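Local atomic coordinates of cytochrome c6 (Synechococcus sp., PDB entry 4EIE), a protein that probably carries electrons as a small cytochrome of the c6 type, holding one covalently attached heme c. Residues 8-13 against 71-76. Numbering follows the deposited sequence.
With NA (sodium ion), chain H; HEC (heme c), chain B.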
loop_
_atom_site.group_PDB
_atom_site.type_symbol
_atom_site.label_atom_id
_atom_site.label_comp_id
_atom_site.label_asym_id
_atom_site.label_seq_id
_atom_site.Cartn_x
_atom_site.Cartn_y
_atom_site.Cartn_z
ATOM N N GLN A 8 11.080 1.753 4.263
ATOM C CA GLN A 8 11.212 1.337 5.638
ATOM C C GLN A 8 9.844 1.157 6.324
ATOM O O GLN A 8 9.609 0.188 7.042
ATOM C CB GLN A 8 12.068 2.337 6.415
ATOM C CG GLN A 8 13.509 2.402 5.972
ATOM C CD GLN A 8 14.233 1.099 6.164
ATOM O OE1 GLN A 8 14.147 0.470 7.222
ATOM N NE2 GLN A 8 14.914 0.652 5.122
ATOM N N ILE A 9 8.944 2.108 6.073
ATOM C CA ILE A 9 7.620 2.014 6.636
ATOM C C ILE A 9 6.925 0.766 6.103
ATOM O O ILE A 9 6.267 0.025 6.820
ATOM C CB ILE A 9 6.814 3.291 6.289
ATOM C CG1 ILE A 9 7.388 4.509 6.985
ATOM C CG2 ILE A 9 5.322 3.120 6.660
ATOM C CD1 ILE A 9 7.022 5.806 6.309
ATOM N N PHE A 10 7.072 0.534 4.790
ATOM C CA PHE A 10 6.478 -0.624 4.157
ATOM C C PHE A 10 6.988 -1.907 4.806
ATOM O O PHE A 10 6.215 -2.800 5.143
ATOM C CB PHE A 10 6.763 -0.630 2.639
ATOM C CG PHE A 10 5.992 -1.700 1.918
ATOM C CD1 PHE A 10 4.695 -1.419 1.441
ATOM C CD2 PHE A 10 6.498 -2.945 1.727
ATOM C CE1 PHE A 10 3.965 -2.412 0.798
ATOM C CE2 PHE A 10 5.763 -3.917 1.064
ATOM C CZ PHE A 10 4.529 -3.647 0.627
ATOM N N GLU A 11 8.298 -2.008 4.994
ATOM C CA GLU A 11 8.895 -3.181 5.625
ATOM C C GLU A 11 8.380 -3.418 7.013
ATOM O O GLU A 11 8.172 -4.574 7.391
ATOM C CB GLU A 11 10.400 -3.014 5.687
ATOM C CG GLU A 11 11.033 -3.055 4.308
ATOM C CD GLU A 11 12.428 -2.477 4.256
ATOM O OE1 GLU A 11 12.965 -1.939 5.249
ATOM O OE2 GLU A 11 13.020 -2.573 3.159
ATOM N N ALA A 12 8.133 -2.333 7.755
ATOM C CA ALA A 12 7.743 -2.445 9.133
ATOM C C ALA A 12 6.255 -2.659 9.335
ATOM O O ALA A 12 5.876 -3.227 10.357
ATOM C CB ALA A 12 8.165 -1.205 9.909
ATOM N N HIS A 13 5.406 -2.231 8.389
ATOM C CA HIS A 13 3.983 -2.200 8.635
ATOM C C HIS A 13 3.147 -2.881 7.563
ATOM O O HIS A 13 1.975 -3.111 7.808
ATOM C CB HIS A 13 3.474 -0.774 8.738
ATOM C CG HIS A 13 4.040 -0.081 9.903
ATOM N ND1 HIS A 13 3.539 -0.274 11.171
ATOM C CD2 HIS A 13 5.121 0.709 10.017
ATOM C CE1 HIS A 13 4.281 0.402 12.033
ATOM N NE2 HIS A 13 5.234 1.017 11.353
ATOM N N GLN A 71 1.823 9.249 3.581
ATOM C CA GLN A 71 2.209 9.758 2.270
ATOM C C GLN A 71 3.441 9.051 1.756
ATOM O O GLN A 71 3.487 8.706 0.572
ATOM C CB GLN A 71 2.442 11.275 2.292
ATOM C CG GLN A 71 1.225 12.091 2.527
ATOM C CD GLN A 71 0.222 12.014 1.420
ATOM O OE1 GLN A 71 -0.930 11.611 1.644
ATOM N NE2 GLN A 71 0.641 12.325 0.226
ATOM N N ALA A 72 4.449 8.872 2.612
ATOM C CA ALA A 72 5.662 8.285 2.146
ATOM C C ALA A 72 5.471 6.829 1.689
ATOM O O ALA A 72 5.971 6.427 0.647
ATOM C CB ALA A 72 6.741 8.354 3.220
ATOM N N VAL A 73 4.760 6.039 2.484
ATOM C CA VAL A 73 4.565 4.641 2.103
ATOM C C VAL A 73 3.664 4.561 0.845
ATOM O O VAL A 73 3.825 3.664 0.029
ATOM C CB VAL A 73 4.059 3.795 3.261
ATOM C CG1 VAL A 73 2.575 4.031 3.611
ATOM C CG2 VAL A 73 4.300 2.320 2.969
ATOM N N SER A 74 2.730 5.490 0.708
ATOM C CA SER A 74 1.856 5.492 -0.429
ATOM C C SER A 74 2.614 5.778 -1.712
ATOM O O SER A 74 2.364 5.156 -2.737
ATOM C CB SER A 74 0.697 6.469 -0.231
ATOM O OG SER A 74 -0.144 6.044 0.841
ATOM N N GLN A 75 3.532 6.734 -1.660
ATOM C CA GLN A 75 4.401 7.003 -2.797
ATOM C C GLN A 75 5.244 5.781 -3.115
ATOM O O GLN A 75 5.398 5.403 -4.293
ATOM C CB GLN A 75 5.286 8.199 -2.510
ATOM C CG GLN A 75 6.350 8.465 -3.576
ATOM C CD GLN A 75 5.752 8.765 -4.936
ATOM O OE1 GLN A 75 4.885 9.623 -5.070
ATOM N NE2 GLN A 75 6.288 8.107 -5.970
ATOM N N TYR A 76 5.807 5.120 -2.109
ATOM C CA TYR A 76 6.607 3.909 -2.363
ATOM C C TYR A 76 5.776 2.858 -3.080
ATOM O O TYR A 76 6.194 2.277 -4.078
ATOM C CB TYR A 76 7.147 3.387 -1.036
ATOM C CG TYR A 76 7.848 2.072 -1.172
ATOM C CD1 TYR A 76 9.138 2.016 -1.746
ATOM C CD2 TYR A 76 7.297 0.904 -0.702
ATOM C CE1 TYR A 76 9.816 0.808 -1.868
ATOM C CE2 TYR A 76 7.975 -0.337 -0.865
ATOM C CZ TYR A 76 9.227 -0.321 -1.411
ATOM O OH TYR A 76 9.913 -1.507 -1.541
HETATM NA NA NA H . 13.751 -1.848 7.512
HETATM FE FE HEC B . -3.020 -3.848 2.454
HETATM C CHA HEC B . -5.345 -4.136 0.023
HETATM C CHB HEC B . -1.640 -1.185 0.834
HETATM C CHC HEC B . -0.918 -3.323 5.078
HETATM C CHD HEC B . -4.119 -6.709 3.861
HETATM N NA HEC B . -3.383 -2.918 0.747
HETATM C C1A HEC B . -4.370 -3.201 -0.168
HETATM C C2A HEC B . -4.282 -2.333 -1.300
HETATM C C3A HEC B . -3.241 -1.483 -1.066
HETATM C C4A HEC B . -2.705 -1.836 0.216
HETATM C CMA HEC B . -2.743 -0.352 -1.921
HETATM C CAA HEC B . -5.164 -2.395 -2.523
HETATM C CBA HEC B . -4.662 -3.460 -3.493
HETATM C CGA HEC B . -5.558 -3.721 -4.667
HETATM O O1A HEC B . -6.716 -3.304 -4.701
HETATM O O2A HEC B . -5.128 -4.457 -5.632
HETATM N NB HEC B . -1.603 -2.516 2.898
HETATM C C1B HEC B . -1.163 -1.503 2.101
HETATM C C2B HEC B . -0.118 -0.744 2.765
HETATM C C3B HEC B . 0.013 -1.283 3.988
HETATM C C4B HEC B . -0.897 -2.416 4.046
HETATM C CMB HEC B . 0.650 0.370 2.153
HETATM C CAB HEC B . 0.939 -0.901 5.148
HETATM C CBB HEC B . 0.680 0.449 5.698
HETATM N NC HEC B . -2.626 -4.837 4.138
HETATM C C1C HEC B . -1.662 -4.522 5.042
HETATM C C2C HEC B . -1.483 -5.593 5.980
HETATM C C3C HEC B . -2.351 -6.551 5.637
HETATM C C4C HEC B . -3.095 -6.070 4.490
HETATM C CMC HEC B . -0.378 -5.616 7.024
HETATM C CAC HEC B . -2.549 -7.938 6.242
HETATM C CBC HEC B . -2.860 -7.930 7.664
HETATM N ND HEC B . -4.455 -5.152 2.043
HETATM C C1D HEC B . -4.844 -6.252 2.780
HETATM C C2D HEC B . -6.047 -6.813 2.324
HETATM C C3D HEC B . -6.449 -6.028 1.253
HETATM C C4D HEC B . -5.436 -5.049 1.068
HETATM C CMD HEC B . -6.775 -7.983 2.915
HETATM C CAD HEC B . -7.725 -6.156 0.468
HETATM C CBD HEC B . -8.763 -5.171 0.994
HETATM C CGD HEC B . -10.070 -5.421 0.282
HETATM O O1D HEC B . -10.922 -6.163 0.762
HETATM O O2D HEC B . -10.239 -4.984 -0.836
HETATM O O HOH W 1 11.609 -1.037 8.572
#
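Ile9 and Phe10 pack against Ala72, Val73 and Tyr76 in a buried, apolar helix-helix contact, where helix 5-13 near the N-terminus meets helix 67-82 near the C-terminus almost at a right angle, with a signed crossing of -95° and the segment axes 9.1 Å apart. The backbones come closest at Phe10 and Val73, whose CA atoms are 6.0 Å apart. Val73 is the wedge. Its CB sits 3.7 Å from Ile9 CG2, while CG2, anti to its own backbone N, reaches the Phe10 backbone and lies 3.9 Å from Phe10 CB, at the edge of the phenyl ring near its plane. The other branch of Ile9 carries CD1 to 4.0 Å from Ala72 CB. This perpendicular pairing of the first and last helices is the signature of the class I cytochrome c fold, and here it lies next to the heme: Phe10 is near the heme methyl CMB and beside Cys14 and the axial ligand His18. A chi1 of -171°, with CG anti to the backbone N, puts Phe10 CG against Tyr76, whose CE2 is 3.7 Å away; the two rings are inclined at 54°. Leu31, Val77 and Trp85 add to the surroundings of the phenyl ring. An alanine at Phe10 would keep the CB contact with Tyr76 but would probably leave a gap where the ring packs between Tyr76 and the heme methyl. Away from this interface, on the outer side of helix 5-13, Gln8 OE1 and Glu11 OE1 bind a sodium ion together with a water that donates to Gln8 O.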